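Tailspike protein (Acinetobacter phage vB_ApiP_P1, PDB 6E1R) probably recognises and cleaves the capsular polysaccharide of Acinetobacter host cells as a phage tailspike hydrolase, seen here without its N-terminal region. Local coordinates at the interface of chains A and B. Coordinates in Å, arbitrary orientation; residue numbers count along the deposited sequence, not the author numbering. Chains: chain A/B, Tailspike protein.

Contact 1: the interface of chains A and B. Residues chain A 405, 410-412, 414; chain B 417-419.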
# COMPACT_ATOMS: atom_id res chain seq x y z
N ARG A 405 14.56 -15.75 8.04
CA ARG A 405 13.46 -16.45 8.69
C ARG A 405 12.27 -16.59 7.75
O ARG A 405 11.92 -15.67 7.01
CB ARG A 405 13.04 -15.70 9.95
CG ARG A 405 12.32 -16.57 10.97
CD ARG A 405 11.99 -15.77 12.23
NE ARG A 405 11.50 -16.62 13.31
CZ ARG A 405 10.94 -16.16 14.43
NH1 ARG A 405 10.80 -14.85 14.61
NH2 ARG A 405 10.52 -17.00 15.36
N PRO A 410 11.68 -21.18 11.40
CA PRO A 410 11.68 -20.17 12.47
C PRO A 410 13.06 -19.89 13.04
O PRO A 410 13.23 -18.87 13.72
CB PRO A 410 10.76 -20.79 13.53
CG PRO A 410 10.03 -21.91 12.83
CD PRO A 410 10.98 -22.41 11.79
N SER A 411 14.05 -20.75 12.79
CA SER A 411 15.38 -20.53 13.33
C SER A 411 16.08 -19.35 12.68
O SER A 411 17.07 -18.85 13.24
CB SER A 411 16.24 -21.79 13.14
OG SER A 411 16.32 -22.15 11.77
N GLY A 412 15.60 -18.87 11.54
CA GLY A 412 16.20 -17.75 10.87
C GLY A 412 15.91 -16.43 11.58
O GLY A 412 15.20 -16.36 12.58
N ASN A 414 14.47 -12.49 11.52
CA ASN A 414 13.53 -11.59 10.85
C ASN A 414 14.24 -10.38 10.26
O ASN A 414 13.82 -9.86 9.22
CB ASN A 414 12.45 -11.13 11.83
CG ASN A 414 11.59 -12.28 12.33
OD1 ASN A 414 11.81 -12.80 13.42
ND2 ASN A 414 10.61 -12.67 11.53
N SER B 417 7.17 -13.62 18.36
CA SER B 417 8.61 -13.83 18.38
C SER B 417 9.27 -13.02 17.28
O SER B 417 8.68 -12.75 16.23
CB SER B 417 8.96 -15.32 18.22
OG SER B 417 8.57 -15.80 16.94
N ARG B 418 10.52 -12.63 17.54
CA ARG B 418 11.37 -11.96 16.57
C ARG B 418 12.81 -12.42 16.78
O ARG B 418 13.25 -12.57 17.92
CB ARG B 418 11.30 -10.43 16.70
CG ARG B 418 10.06 -9.81 16.08
CD ARG B 418 10.02 -10.03 14.58
NE ARG B 418 8.97 -9.23 13.95
CZ ARG B 418 7.69 -9.60 13.90
NH1 ARG B 418 7.30 -10.75 14.43
NH2 ARG B 418 6.80 -8.81 13.31
N ASN B 419 13.53 -12.65 15.68
CA ASN B 419 14.92 -13.07 15.74
C ASN B 419 15.78 -12.05 15.01
O ASN B 419 15.56 -11.79 13.82
CB ASN B 419 15.10 -14.46 15.13
CG ASN B 419 14.40 -15.54 15.92
OD1 ASN B 419 14.04 -15.34 17.08
ND2 ASN B 419 14.21 -16.70 15.30
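The carboxamide of B:Asn419 lies over one face of the A:Arg405 guanidinium, the two planes 22° apart and stacked, with ND2 about 3.3 Å above the guanidinium plane and displaced toward its rim. Around the edge of that same group, in its plane, come CA of A:Pro410, CG of A:Asn414 and the carbonyl carbon of B:Ser417, so the flat guanidinium is framed by both chains. Arginine suits this place because it offers a face for stacking and N-H groups at its rim. CG lies anti to the backbone N (chi1 -157°) and the chain runs on extended as far as NE, carrying the guanidinium to chain B. There NH2 donates to the hydroxyl OG of B:Ser417 at 2.8 Å, with OG tilted from the guanidinium plane. NH1 meets the amide oxygen OD1 of A:Asn414 in its own chain at 2.6 Å, on a lone pair, and has weaker hydrogen bonds to OG and O of B:Ser417. OD1 also accepts from the backbone N of B:Asn419 at 2.8 Å, again on a lone pair; gripped by two donors, the A:Asn414 amide is held in rotation. The backbone N of A:Asn414 donates to the carbonyl O of B:Asn419 at 2.6 Å. Asparagine suits the place because its short side chain puts a carbonyl oxygen within reach of both the partner's N-H and the arginine. The B:Asn419 amide is fixed in turn: ND2 donates to the carbonyl O of A:Gly412 at 2.9 Å; that oxygen lies in the plane of the B:Asn419 amide, and ND2 lies nearly straight out from the A:Gly412 carbonyl. Beside this network the aliphatic CD of B:Arg418 packs against CG of A:Asn414 at 3.5 Å, while NH1 of B:Arg418 donates a hydrogen bond to the carbonyl O of B:Ser417. On chain B the residues belong to strand 417-420; on chain A they come from the irregular segment between strands 392-395 and 415, which leads toward the C-terminal strands.

Contact 2: the interface of chains A and B. Residues chain A 363-364, 390, 392, 407; chain B 328, 330, 355.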
# COMPACT_ATOMS: atom_id res chain seq x y z
N CYS A 363 5.24 -12.67 1.72
CA CYS A 363 5.37 -13.25 0.40
C CYS A 363 5.13 -14.76 0.45
O CYS A 363 5.29 -15.41 1.48
CB CYS A 363 6.75 -12.94 -0.19
SG CYS A 363 7.06 -11.18 -0.44
N TYR A 364 4.76 -15.32 -0.71
CA TYR A 364 4.33 -16.71 -0.79
C TYR A 364 4.75 -17.28 -2.13
O TYR A 364 4.44 -16.70 -3.18
CB TYR A 364 2.81 -16.80 -0.61
CG TYR A 364 2.26 -18.21 -0.57
CD1 TYR A 364 1.92 -18.88 -1.73
CD2 TYR A 364 2.05 -18.86 0.65
CE1 TYR A 364 1.40 -20.17 -1.69
CE2 TYR A 364 1.54 -20.14 0.69
CZ TYR A 364 1.21 -20.79 -0.48
OH TYR A 364 0.70 -22.06 -0.43
N ALA A 390 6.36 -13.37 8.11
CA ALA A 390 5.20 -14.08 7.57
C ALA A 390 5.42 -14.56 6.13
O ALA A 390 4.47 -14.70 5.37
CB ALA A 390 3.93 -13.23 7.66
N HIS A 392 6.42 -17.41 3.33
CA HIS A 392 6.43 -18.85 3.10
C HIS A 392 7.16 -19.12 1.80
O HIS A 392 6.70 -18.70 0.73
CB HIS A 392 5.02 -19.43 3.06
CG HIS A 392 5.00 -20.89 2.71
ND1 HIS A 392 5.60 -21.85 3.49
CD2 HIS A 392 4.46 -21.55 1.66
CE1 HIS A 392 5.42 -23.04 2.94
NE2 HIS A 392 4.73 -22.88 1.83
N LEU A 407 8.21 -18.95 7.60
CA LEU A 407 7.22 -19.62 8.45
C LEU A 407 7.62 -21.06 8.74
O LEU A 407 7.38 -21.57 9.84
CB LEU A 407 5.84 -19.56 7.79
CG LEU A 407 5.16 -18.20 7.76
CD1 LEU A 407 3.80 -18.28 7.08
CD2 LEU A 407 5.02 -17.64 9.17
N PHE B 328 -1.97 -22.34 1.76
CA PHE B 328 -2.50 -21.54 2.86
C PHE B 328 -2.18 -20.07 2.63
O PHE B 328 -1.32 -19.72 1.82
CB PHE B 328 -1.95 -22.02 4.21
CG PHE B 328 -0.46 -21.89 4.33
CD1 PHE B 328 0.38 -22.91 3.89
CD2 PHE B 328 0.12 -20.77 4.91
CE1 PHE B 328 1.75 -22.80 4.00
CE2 PHE B 328 1.49 -20.66 5.03
CZ PHE B 328 2.31 -21.67 4.57
N PRO B 330 -0.34 -17.02 4.09
CA PRO B 330 0.72 -16.82 5.08
C PRO B 330 0.45 -15.63 5.99
O PRO B 330 0.81 -15.64 7.17
CB PRO B 330 1.96 -16.59 4.22
CG PRO B 330 1.43 -15.99 2.97
CD PRO B 330 0.08 -16.63 2.74
N TYR B 355 -1.57 -21.03 10.71
CA TYR B 355 -1.70 -20.10 9.61
C TYR B 355 -3.17 -19.75 9.37
O TYR B 355 -4.05 -20.59 9.56
CB TYR B 355 -1.10 -20.68 8.32
CG TYR B 355 0.27 -21.27 8.53
CD1 TYR B 355 1.34 -20.48 8.91
CD2 TYR B 355 0.50 -22.63 8.34
CE1 TYR B 355 2.60 -21.02 9.10
CE2 TYR B 355 1.75 -23.18 8.52
CZ TYR B 355 2.80 -22.37 8.90
OH TYR B 355 4.05 -22.91 9.09
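Turns and strand starts of the parallel beta-helix body meet here: chain A brings the beginnings of strands 364-367 and 392-395 with nearby loops, and chain B contributes loop residues. B:Phe328 is the wedge. Its CG sits between the backbone N and the carbonyl carbon (chi1 62°), sending the ring into chain A, where CZ points at the centre of the A:His392 imidazole face, 3.4 Å from CG of that histidine; the planes stand 57° apart. A:Tyr364 presents an edge, CE2, over one face of the phenylalanine ring, the planes nearly perpendicular at 85°, and CD2 of B:Tyr355 lies over the opposite face, toward its rim. An aromatic residue suits this slot because both faces and its rim can be packed at once. A:Leu407 packs beside it: its methyl CD1 lies 3.6 Å from CE1 of B:Tyr355 and 3.9 Å from CE2 of B:Phe328, the branched leucine and the tyrosine running past each other in opposite directions. B:Pro330, compact and rigid, crosses A:Tyr364 at about a right angle, with CD 3.6 Å from CD2 of the tyrosine ring. Its CB also meets the methyl CD1 of A:Leu407 at 3.8 Å. Polar help is slight, a weak hydrogen bond from the backbone N of B:Phe328 to the phenolic OH of A:Tyr364. The patch thus serves as apolar packing that probably helps hold neighbouring subunits side by side in the trimeric spike.

Contact 1 and contact 2 lie about 13 Å apart, measured between the centres of their C-alpha atoms, along one interface of the trimeric assembly. They share no residue, but on chain A the segment following strand 392-395 serves both: A:Leu407 goes to contact 2, while A:Arg405, two residues before it, and A:Pro410 to A:Asn414, after it, go to contact 1. The two differ in chemistry: contact 2 is aromatic and aliphatic packing on the body, whereas contact 1 is a directional polar network nearer the C-terminal domain. Together they probably set the register of adjacent subunits where the body gives way to that domain.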